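Local coordinates for protein SCO1 homolog 1, mitochondrial (Arabidopsis thaliana, PDB 6N5U) that binds copper(I) in a thioredoxin-fold domain and is thought to take part in copper homeostasis, redox signalling or insertion of copper into cytochrome c oxidase, at residues Thr40-Pro43 and Asp44-Asp48; His86-Val89 and Lys90-Pro94; Lys146-Gly149 and Lys150-Val154. All coordinates share one frame; numbering follows the deposited sequence.

Interaction 1: residues Thr40-Pro43 and Asp44-Asp48; sequences THCP and DICPD. With CU1 (copper (I) ion), chain D.
Cys-42 and Cys-46, four residues apart in the chain, grip the same copper(I) ion and illustrate how a loop and the first turn of a helix can share a metal. The CB of Cys-42 lies 3.7 Å from CB of Cys-46, with the ring of Pro-47 also beside it, its CD 4.4 Å away from that CB. With SG set anti to the backbone N (chi1 -166°), the sulfur points toward the first turn of helix 45-64, where it meets copper and the backbone N of Cys-46. It bonds copper at 2.3 Å, and it accepts a nearly straight hydrogen bond from the backbone N of Cys-46, the N to SG distance being 3.5 Å and the N-H...S angle 174°. CB of Ile-45 packs against the same sulfur at 3.9 Å. This N-H in the first helical turn would help to orient the sulfur, and would be expected to stabilise negative charge on it. Cys-46 SG supplies the second bond at 2.4 Å, and the two sulfurs subtend about 103° at the metal. The backbone O of Cys-42 meets CD of Pro-47. His-131 NE2 completes the three-ligand site. The paired cysteines, separated by three residues at the mouth of helix 45-64, form the CxxxC copper motif of the SCO family, placed where thioredoxins carry their CxxC.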
ATOM      1  N   THR A  40       4.141 -10.241  -0.828  1.00 37.27           N
ATOM      2  CA  THR A  40       5.464 -10.339  -1.462  1.00 37.98           C
ATOM      3  C   THR A  40       5.606 -11.521  -2.429  1.00 43.79           C
ATOM      4  O   THR A  40       6.376 -11.414  -3.367  1.00 46.13           O
ATOM      5  CB  THR A  40       6.626 -10.312  -0.429  1.00 40.72           C
ATOM      6  OG1 THR A  40       6.751 -11.572   0.218  1.00 41.00           O
ATOM      7  CG2 THR A  40       6.498  -9.185   0.594  1.00 35.67           C
ATOM      8  N   HIS A  41       4.857 -12.597  -2.252  1.00 40.47           N
ATOM      9  CA  HIS A  41       4.972 -13.765  -3.130  1.00 42.11           C
ATOM     10  C   HIS A  41       4.050 -13.713  -4.359  1.00 46.72           C
ATOM     11  O   HIS A  41       3.912 -14.724  -5.058  1.00 47.12           O
ATOM     12  CB  HIS A  41       4.778 -15.073  -2.325  1.00 43.71           C
ATOM     13  CG  HIS A  41       5.909 -15.362  -1.384  1.00 46.82           C
ATOM     14  ND1 HIS A  41       6.012 -14.695  -0.175  1.00 47.58           N
ATOM     15  CD2 HIS A  41       6.974 -16.184  -1.514  1.00 49.09           C
ATOM     16  CE1 HIS A  41       7.123 -15.137   0.394  1.00 46.98           C
ATOM     17  NE2 HIS A  41       7.730 -16.035  -0.363  1.00 48.45           N
ATOM     18  N   CYS A  42       3.454 -12.536  -4.644  1.00 44.03           N
ATOM     19  CA  CYS A  42       2.562 -12.316  -5.775  1.00 45.60           C
ATOM     20  C   CYS A  42       3.342 -12.340  -7.071  1.00 52.15           C
ATOM     21  O   CYS A  42       4.304 -11.573  -7.229  1.00 51.39           O
ATOM     22  CB  CYS A  42       1.775 -11.023  -5.612  1.00 45.98           C
ATOM     23  SG  CYS A  42       0.370 -10.845  -6.755  1.00 52.05           S
ATOM     24  N   PRO A  43       2.932 -13.228  -8.005  1.00 52.83           N
ATOM     25  CA  PRO A  43       3.688 -13.397  -9.258  1.00 55.53           C
ATOM     26  C   PRO A  43       3.719 -12.212 -10.232  1.00 63.54           C
ATOM     27  O   PRO A  43       4.788 -11.955 -10.798  1.00 64.08           O
ATOM     28  CB  PRO A  43       3.028 -14.618  -9.909  1.00 59.48           C
ATOM     29  CG  PRO A  43       2.319 -15.326  -8.798  1.00 63.22           C
ATOM     30  CD  PRO A  43       1.849 -14.228  -7.900  1.00 56.14           C
ATOM     31  N   ASP A  44       2.570 -11.524 -10.471  1.00 60.75           N
ATOM     32  CA  ASP A  44       2.545 -10.432 -11.449  1.00 61.23           C
ATOM     33  C   ASP A  44       1.839  -9.160 -10.995  1.00 62.30           C
ATOM     34  O   ASP A  44       2.379  -8.075 -11.164  1.00 59.37           O
ATOM     35  CB  ASP A  44       1.936 -10.902 -12.787  1.00 66.26           C
ATOM     36  CG  ASP A  44       2.435 -12.237 -13.305  1.00 80.55           C
ATOM     37  OD1 ASP A  44       3.660 -12.370 -13.525  1.00 79.74           O
ATOM     38  OD2 ASP A  44       1.597 -13.148 -13.497  1.00 91.01           O
ATOM     39  N   ILE A  45       0.614  -9.290 -10.474  1.00 60.59           N
ATOM     40  CA  ILE A  45      -0.251  -8.181 -10.054  1.00 60.29           C
ATOM     41  C   ILE A  45       0.464  -7.155  -9.150  1.00 61.49           C
ATOM     42  O   ILE A  45       0.589  -6.010  -9.580  1.00 61.62           O
ATOM     43  CB  ILE A  45      -1.575  -8.701  -9.414  1.00 63.75           C
ATOM     44  CG1 ILE A  45      -2.354  -9.674 -10.356  1.00 67.37           C
ATOM     45  CG2 ILE A  45      -2.462  -7.561  -8.898  1.00 63.22           C
ATOM     46  CD1 ILE A  45      -2.797  -9.145 -11.799  1.00 81.86           C
ATOM     47  N   CYS A  46       0.904  -7.559  -7.916  1.00 54.72           N
ATOM     48  CA  CYS A  46       1.586  -6.680  -6.950  1.00 52.59           C
ATOM     49  C   CYS A  46       2.860  -6.060  -7.528  1.00 54.44           C
ATOM     50  O   CYS A  46       2.920  -4.829  -7.508  1.00 53.63           O
ATOM     51  CB  CYS A  46       1.844  -7.364  -5.606  1.00 52.08           C
ATOM     52  SG  CYS A  46       0.342  -7.817  -4.686  1.00 55.55           S
ATOM     53  N   PRO A  47       3.850  -6.825  -8.106  1.00 49.79           N
ATOM     54  CA  PRO A  47       5.026  -6.163  -8.702  1.00 48.78           C
ATOM     55  C   PRO A  47       4.643  -5.068  -9.717  1.00 52.60           C
ATOM     56  O   PRO A  47       5.206  -3.973  -9.642  1.00 53.35           O
ATOM     57  CB  PRO A  47       5.793  -7.322  -9.348  1.00 50.83           C
ATOM     58  CG  PRO A  47       5.442  -8.488  -8.543  1.00 55.11           C
ATOM     59  CD  PRO A  47       3.983  -8.298  -8.221  1.00 51.02           C
ATOM     60  N   ASP A  48       3.630  -5.321 -10.593  1.00 46.42           N
ATOM     61  CA  ASP A  48       3.179  -4.344 -11.590  1.00 45.92           C
ATOM     62  C   ASP A  48       2.594  -3.080 -10.974  1.00 48.15           C
ATOM     63  O   ASP A  48       2.953  -1.976 -11.381  1.00 49.72           O
ATOM     64  CB  ASP A  48       2.182  -4.956 -12.591  1.00 48.62           C
ATOM     65  CG  ASP A  48       2.734  -6.053 -13.478  1.00 59.11           C
ATOM     66  OD1 ASP A  48       3.978  -6.161 -13.596  1.00 58.89           O
ATOM     67  OD2 ASP A  48       1.924  -6.811 -14.052  1.00 69.57           O
TER
HETATM   68 CU   CU1 D 201      -1.063  -9.535  -5.520  0.50 56.44          CU

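Interaction 2: residues His86-Val89 and Lys90-Pro94; sequences HEYV and KEFHP
Tyr-88 and Phe-92, four residues apart, make the aromatic contact that binds the end of helix 82-89 to the turn after it. The pair is T-shaped: the edge of Phe-92 is directed at the face of Tyr-88, with centroids 4.8 Å apart and planes at 67°. Phe-92 CE2 does most of the touching, lying above the Tyr-88 plane toward the rim and 3.4 Å from Tyr-88 CE2, while CZ of Phe-92 comes within 3.5 Å of the phenol CZ. With CG anti to the backbone N (chi1 -172°), the Tyr-88 ring is turned back toward Phe-92.

Backbone bonds carry the chain from one segment into the other. Lys-90 N gives a weak bond to His-86 O at 3.3 Å, of the four-residue spacing proper to an alpha helix. The next two span only three residues: Glu-91 N to Tyr-88 O and Phe-92 N to Val-89 O, each 3.2 Å long. These shorter-spaced bonds accompany the exit from helix 82-89 into the loop that leads to strand 97-100 of the thioredoxin-fold sheet, and Tyr-88 and Phe-92 both pack on Leu-50 of helix 45-64, with Phe-72 also meeting the Tyr-88 ring.

The polar contacts lie on another side of the turn. Lys-90 CG lies over one face of the His-86 imidazole, and the bends further out, at chi2 and chi4 (80°), bring NZ near NE2. A water in the plane of that ring bridges them, 3.0 Å from His-86 NE2 and more weakly bound by Lys-90 NZ. His-86 ND1 is held by Asp-18, which fixes the ring from its other nitrogen, and His-93 NE2 is tied to Asp-58 on helix 45-64.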
ATOM      1  N   HIS A  86      10.737  -5.837   4.262  1.00 52.87           N
ATOM      2  CA  HIS A  86      11.837  -4.880   4.134  1.00 54.81           C
ATOM      3  C   HIS A  86      12.617  -5.092   2.835  1.00 58.02           C
ATOM      4  O   HIS A  86      12.814  -4.137   2.086  1.00 60.05           O
ATOM      5  CB  HIS A  86      12.792  -4.963   5.338  1.00 57.75           C
ATOM      6  CG  HIS A  86      13.869  -3.929   5.299  1.00 63.56           C
ATOM      7  ND1 HIS A  86      13.641  -2.640   5.744  1.00 67.16           N
ATOM      8  CD2 HIS A  86      15.126  -4.014   4.810  1.00 66.76           C
ATOM      9  CE1 HIS A  86      14.777  -1.991   5.546  1.00 68.76           C
ATOM     10  NE2 HIS A  86      15.702  -2.777   4.985  1.00 68.94           N
ATOM     11  N   GLU A  87      13.049  -6.338   2.578  1.00 50.99           N
ATOM     12  CA  GLU A  87      13.799  -6.723   1.391  1.00 49.73           C
ATOM     13  C   GLU A  87      13.005  -6.483   0.106  1.00 50.00           C
ATOM     14  O   GLU A  87      13.557  -6.001  -0.882  1.00 50.90           O
ATOM     15  CB  GLU A  87      14.276  -8.187   1.512  1.00 51.41           C
ATOM     16  CG  GLU A  87      15.548  -8.345   2.342  1.00 61.16           C
ATOM     17  CD  GLU A  87      15.962  -9.759   2.716  1.00 83.07           C
ATOM     18  OE1 GLU A  87      15.093 -10.662   2.733  1.00 85.78           O
ATOM     19  OE2 GLU A  87      17.160  -9.963   3.019  1.00 69.73           O
ATOM     20  N   TYR A  88      11.698  -6.757   0.151  1.00 43.84           N
ATOM     21  CA  TYR A  88      10.781  -6.593  -0.975  1.00 41.41           C
ATOM     22  C   TYR A  88      10.551  -5.140  -1.341  1.00 45.61           C
ATOM     23  O   TYR A  88      10.714  -4.803  -2.510  1.00 46.60           O
ATOM     24  CB  TYR A  88       9.453  -7.297  -0.666  1.00 40.08           C
ATOM     25  CG  TYR A  88       8.466  -7.370  -1.813  1.00 39.24           C
ATOM     26  CD1 TYR A  88       8.669  -8.244  -2.881  1.00 40.81           C
ATOM     27  CD2 TYR A  88       7.288  -6.623  -1.794  1.00 37.80           C
ATOM     28  CE1 TYR A  88       7.740  -8.353  -3.914  1.00 41.18           C
ATOM     29  CE2 TYR A  88       6.359  -6.714  -2.830  1.00 38.09           C
ATOM     30  CZ  TYR A  88       6.583  -7.588  -3.884  1.00 45.64           C
ATOM     31  OH  TYR A  88       5.672  -7.678  -4.914  1.00 47.06           O
ATOM     32  N   VAL A  89      10.185  -4.282  -0.351  1.00 41.88           N
ATOM     33  CA  VAL A  89       9.828  -2.863  -0.551  1.00 42.49           C
ATOM     34  C   VAL A  89      10.991  -2.047  -1.110  1.00 49.05           C
ATOM     35  O   VAL A  89      10.774  -1.224  -2.004  1.00 49.13           O
ATOM     36  CB  VAL A  89       9.157  -2.151   0.672  1.00 46.46           C
ATOM     37  CG1 VAL A  89       7.811  -2.776   1.023  1.00 43.97           C
ATOM     38  CG2 VAL A  89      10.066  -2.071   1.899  1.00 47.81           C
ATOM     39  N   LYS A  90      12.219  -2.322  -0.634  1.00 47.15           N
ATOM     40  CA  LYS A  90      13.439  -1.632  -1.061  1.00 48.97           C
ATOM     41  C   LYS A  90      13.696  -1.737  -2.572  1.00 53.03           C
ATOM     42  O   LYS A  90      14.399  -0.884  -3.132  1.00 53.53           O
ATOM     43  CB  LYS A  90      14.652  -2.165  -0.275  1.00 53.28           C
ATOM     44  CG  LYS A  90      14.834  -1.573   1.126  1.00 80.55           C
ATOM     45  CD  LYS A  90      15.039  -0.049   1.201  1.00 97.61           C
ATOM     46  CE  LYS A  90      15.359   0.390   2.610  1.00113.56           C
ATOM     47  NZ  LYS A  90      16.795   0.168   2.951  1.00120.73           N
ATOM     48  N   GLU A  91      13.122  -2.783  -3.223  1.00 48.65           N
ATOM     49  CA  GLU A  91      13.266  -3.097  -4.658  1.00 49.16           C
ATOM     50  C   GLU A  91      12.531  -2.152  -5.602  1.00 52.23           C
ATOM     51  O   GLU A  91      12.940  -2.020  -6.753  1.00 52.28           O
ATOM     52  CB  GLU A  91      12.760  -4.525  -4.956  1.00 49.77           C
ATOM     53  CG  GLU A  91      13.489  -5.676  -4.268  1.00 57.00           C
ATOM     54  CD  GLU A  91      12.899  -7.053  -4.528  1.00 75.31           C
ATOM     55  OE1 GLU A  91      11.976  -7.166  -5.369  1.00 58.52           O
ATOM     56  OE2 GLU A  91      13.366  -8.023  -3.889  1.00 78.76           O
ATOM     57  N   PHE A  92      11.408  -1.553  -5.143  1.00 48.18           N
ATOM     58  CA  PHE A  92      10.509  -0.711  -5.953  1.00 47.32           C
ATOM     59  C   PHE A  92      10.795   0.771  -5.949  1.00 51.56           C
ATOM     60  O   PHE A  92      10.703   1.424  -7.000  1.00 52.88           O
ATOM     61  CB  PHE A  92       9.057  -0.929  -5.529  1.00 47.32           C
ATOM     62  CG  PHE A  92       8.609  -2.361  -5.649  1.00 47.75           C
ATOM     63  CD1 PHE A  92       8.113  -2.851  -6.849  1.00 51.38           C
ATOM     64  CD2 PHE A  92       8.708  -3.232  -4.566  1.00 48.35           C
ATOM     65  CE1 PHE A  92       7.684  -4.169  -6.955  1.00 51.59           C
ATOM     66  CE2 PHE A  92       8.310  -4.559  -4.683  1.00 50.29           C
ATOM     67  CZ  PHE A  92       7.798  -5.019  -5.874  1.00 49.21           C
ATOM     68  N   HIS A  93      11.044   1.316  -4.753  1.00 45.31           N
ATOM     69  CA  HIS A  93      11.270   2.732  -4.530  1.00 44.92           C
ATOM     70  C   HIS A  93      11.941   2.897  -3.180  1.00 47.91           C
ATOM     71  O   HIS A  93      11.568   2.207  -2.227  1.00 45.73           O
ATOM     72  CB  HIS A  93       9.924   3.471  -4.529  1.00 44.36           C
ATOM     73  CG  HIS A  93      10.029   4.947  -4.766  1.00 49.28           C
ATOM     74  ND1 HIS A  93      10.405   5.808  -3.753  1.00 52.30           N
ATOM     75  CD2 HIS A  93       9.745   5.671  -5.872  1.00 50.36           C
ATOM     76  CE1 HIS A  93      10.368   7.015  -4.279  1.00 52.49           C
ATOM     77  NE2 HIS A  93       9.956   6.981  -5.545  1.00 52.41           N
ATOM     78  N   PRO A  94      12.919   3.818  -3.042  1.00 47.04           N
ATOM     79  CA  PRO A  94      13.543   3.993  -1.722  1.00 47.99           C
ATOM     80  C   PRO A  94      12.604   4.588  -0.659  1.00 53.92           C
ATOM     81  O   PRO A  94      12.915   4.493   0.527  1.00 55.27           O
ATOM     82  CB  PRO A  94      14.772   4.878  -2.002  1.00 51.93           C
ATOM     83  CG  PRO A  94      14.548   5.484  -3.301  1.00 56.48           C
ATOM     84  CD  PRO A  94      13.526   4.709  -4.057  1.00 50.03           C
TER
HETATM   85  O   HOH W   1      18.576  -1.994   4.597  1.00 40.44           O

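Interaction 3: residues Lys146-Gly149 and Lys150-Val154; sequences KFYG and KNHDV
A type I beta turn from Gly-149 to His-152 reverses the chain at the end of strand 144-148 and carries the imidazole of His-152 back against Tyr-148. The carbonyl O of Gly-149 and N of His-152 stand 3.6 Å apart without a hydrogen bond. The two rings form a T-shaped pair in which the phenol presents its edge to the imidazole face; their centroids are 5.0 Å apart and the planes meet at 69°. Tyr-148 CD1 is the atom that makes the approach, standing over the imidazole toward its rim and lying 3.4 Å from His-152 NE2. CB of Tyr-148 adds a second touch at 3.8 Å from His-152 CD2. That same CD2 turns an edge of the imidazole to the turn itself, since the backbone N of Gly-149 lies in the ring plane, 3.6 Å from it. His-152 is turned toward the strand end, with CG anti to its carbonyl carbon (chi1 -79°), and ND1 has a weak hydrogen bond with Ser-156 OG. Replacing the histidine with an alanine would probably leave the Tyr-148 edge without its aromatic cover and Ser-156 without this weak partner. Lys-150 heads off from the turn, its NZ in a salt bridge with Glu-49 of helix 45-64. Tyr-148, for its part, packs against Leu-157 and Val-161 of helix 154-167 and against Met-135 and Leu-137 of strand 135-138, so the turn joins an outer strand of the sheet to the C-terminal helix.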
ATOM      1  N   LYS A 146      -9.287   9.609  -2.321  1.00 61.35           N
ATOM      2  CA  LYS A 146      -9.678   8.916  -3.549  1.00 60.16           C
ATOM      3  C   LYS A 146      -9.145   7.482  -3.653  1.00 63.10           C
ATOM      4  O   LYS A 146      -8.061   7.169  -3.163  1.00 60.42           O
ATOM      5  CB  LYS A 146      -9.274   9.735  -4.785  1.00 62.27           C
ATOM      6  CG  LYS A 146     -10.118   9.461  -6.033  1.00 62.19           C
ATOM      7  CD  LYS A 146     -11.096  10.571  -6.300  1.00 66.10           C
ATOM      8  CE  LYS A 146     -12.007  10.213  -7.431  1.00 70.37           C
ATOM      9  NZ  LYS A 146     -13.084  11.208  -7.568  1.00 76.40           N
ATOM     10  N   PHE A 147      -9.932   6.626  -4.309  1.00 60.99           N
ATOM     11  CA  PHE A 147      -9.621   5.242  -4.610  1.00 59.54           C
ATOM     12  C   PHE A 147      -9.109   5.143  -6.068  1.00 64.65           C
ATOM     13  O   PHE A 147      -9.574   5.886  -6.944  1.00 65.95           O
ATOM     14  CB  PHE A 147     -10.864   4.352  -4.383  1.00 61.82           C
ATOM     15  CG  PHE A 147     -10.739   2.992  -5.029  1.00 64.09           C
ATOM     16  CD1 PHE A 147      -9.931   2.006  -4.463  1.00 66.29           C
ATOM     17  CD2 PHE A 147     -11.341   2.727  -6.258  1.00 68.88           C
ATOM     18  CE1 PHE A 147      -9.741   0.777  -5.111  1.00 66.64           C
ATOM     19  CE2 PHE A 147     -11.153   1.491  -6.901  1.00 71.74           C
ATOM     20  CZ  PHE A 147     -10.366   0.519  -6.316  1.00 67.54           C
ATOM     21  N   TYR A 148      -8.159   4.210  -6.322  1.00 60.55           N
ATOM     22  CA  TYR A 148      -7.579   3.943  -7.647  1.00 60.90           C
ATOM     23  C   TYR A 148      -7.454   2.423  -7.896  1.00 66.62           C
ATOM     24  O   TYR A 148      -6.683   1.726  -7.211  1.00 64.64           O
ATOM     25  CB  TYR A 148      -6.217   4.648  -7.809  1.00 60.83           C
ATOM     26  CG  TYR A 148      -6.298   6.156  -7.725  1.00 61.91           C
ATOM     27  CD1 TYR A 148      -6.583   6.924  -8.852  1.00 65.48           C
ATOM     28  CD2 TYR A 148      -6.057   6.820  -6.527  1.00 61.50           C
ATOM     29  CE1 TYR A 148      -6.681   8.308  -8.774  1.00 66.33           C
ATOM     30  CE2 TYR A 148      -6.141   8.207  -6.440  1.00 63.90           C
ATOM     31  CZ  TYR A 148      -6.456   8.946  -7.565  1.00 69.54           C
ATOM     32  OH  TYR A 148      -6.555  10.310  -7.475  1.00 69.21           O
ATOM     33  N   GLY A 149      -8.206   1.939  -8.883  1.00 65.65           N
ATOM     34  CA  GLY A 149      -8.221   0.532  -9.272  1.00 65.81           C
ATOM     35  C   GLY A 149      -7.092   0.077 -10.188  1.00 71.64           C
ATOM     36  O   GLY A 149      -6.159   0.836 -10.482  1.00 70.38           O
ATOM     37  N   LYS A 150      -7.177  -1.195 -10.640  1.00 69.60           N
ATOM     38  CA  LYS A 150      -6.220  -1.878 -11.526  1.00 68.90           C
ATOM     39  C   LYS A 150      -6.100  -1.210 -12.902  1.00 71.22           C
ATOM     40  O   LYS A 150      -5.018  -1.206 -13.485  1.00 71.48           O
ATOM     41  CB  LYS A 150      -6.624  -3.373 -11.679  1.00 72.42           C
ATOM     42  CG  LYS A 150      -5.782  -4.223 -12.657  1.00 99.05           C
ATOM     43  CD  LYS A 150      -4.336  -4.521 -12.169  1.00112.75           C
ATOM     44  CE  LYS A 150      -3.372  -4.933 -13.279  1.00123.56           C
ATOM     45  NZ  LYS A 150      -1.953  -5.073 -12.812  1.00126.04           N
ATOM     46  N   ASN A 151      -7.200  -0.653 -13.411  1.00 67.66           N
ATOM     47  CA  ASN A 151      -7.298  -0.047 -14.741  1.00 70.01           C
ATOM     48  C   ASN A 151      -6.433   1.232 -14.991  1.00 72.40           C
ATOM     49  O   ASN A 151      -6.144   1.549 -16.158  1.00 73.28           O
ATOM     50  CB  ASN A 151      -8.758   0.217 -15.084  1.00 71.83           C
ATOM     51  CG  ASN A 151      -9.544  -1.049 -15.329  1.00104.82           C
ATOM     52  OD1 ASN A 151      -9.040  -2.182 -15.223  1.00 94.57           O
ATOM     53  ND2 ASN A 151     -10.810  -0.880 -15.673  1.00107.37           N
ATOM     54  N   HIS A 152      -6.008   1.924 -13.915  1.00 65.29           N
ATOM     55  CA  HIS A 152      -5.160   3.106 -13.993  1.00 64.92           C
ATOM     56  C   HIS A 152      -3.761   2.764 -14.503  1.00 68.07           C
ATOM     57  O   HIS A 152      -3.247   1.693 -14.205  1.00 66.49           O
ATOM     58  CB  HIS A 152      -5.051   3.791 -12.624  1.00 63.74           C
ATOM     59  CG  HIS A 152      -6.242   4.626 -12.275  1.00 68.51           C
ATOM     60  ND1 HIS A 152      -6.459   5.861 -12.867  1.00 73.32           N
ATOM     61  CD2 HIS A 152      -7.256   4.366 -11.424  1.00 69.57           C
ATOM     62  CE1 HIS A 152      -7.590   6.311 -12.354  1.00 73.37           C
ATOM     63  NE2 HIS A 152      -8.110   5.445 -11.484  1.00 71.44           N
ATOM     64  N   ASP A 153      -3.189   3.655 -15.337  1.00 65.39           N
ATOM     65  CA  ASP A 153      -1.840   3.646 -15.874  1.00 65.84           C
ATOM     66  C   ASP A 153      -1.068   4.668 -15.024  1.00 69.28           C
ATOM     67  O   ASP A 153      -1.702   5.424 -14.283  1.00 68.10           O
ATOM     68  CB  ASP A 153      -1.886   4.192 -17.319  1.00 72.07           C
ATOM     69  CG  ASP A 153      -2.068   3.228 -18.453  1.00 81.80           C
ATOM     70  OD1 ASP A 153      -2.133   1.989 -18.188  1.00 82.96           O
ATOM     71  OD2 ASP A 153      -2.143   3.699 -19.610  1.00 76.07           O
ATOM     72  N   VAL A 154       0.281   4.748 -15.157  1.00 66.94           N
ATOM     73  CA  VAL A 154       1.080   5.749 -14.409  1.00 66.14           C
ATOM     74  C   VAL A 154       0.532   7.176 -14.613  1.00 71.32           C
ATOM     75  O   VAL A 154       0.414   7.936 -13.651  1.00 70.23           O
ATOM     76  CB  VAL A 154       2.588   5.638 -14.714  1.00 70.22           C
ATOM     77  CG1 VAL A 154       3.335   6.917 -14.365  1.00 71.75           C
ATOM     78  CG2 VAL A 154       3.197   4.470 -13.966  1.00 67.22           C
TER

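Overall arrangement
Around the copper site of interaction 1 the other two contacts stand at graded distances. Interaction 2, its centre 13 Å from that of interaction 1, is in direct touch with it: Tyr-88 CE1 lies 3.4 Å from Thr-40 O, and Tyr-88 OH packs 3.9 Å from Cys-46 CB, which puts Tyr-88 beside a copper ligand, its side chain about 7 Å from the metal. Interaction 3 is centred 16 Å from interaction 1 and reaches it through Lys-150, whose NZ is 4.1 Å from CB of Asp-48. Interactions 2 and 3, with centres 21 Å apart, do not meet; both pack on helix 45-64, whose first turn holds Cys-46.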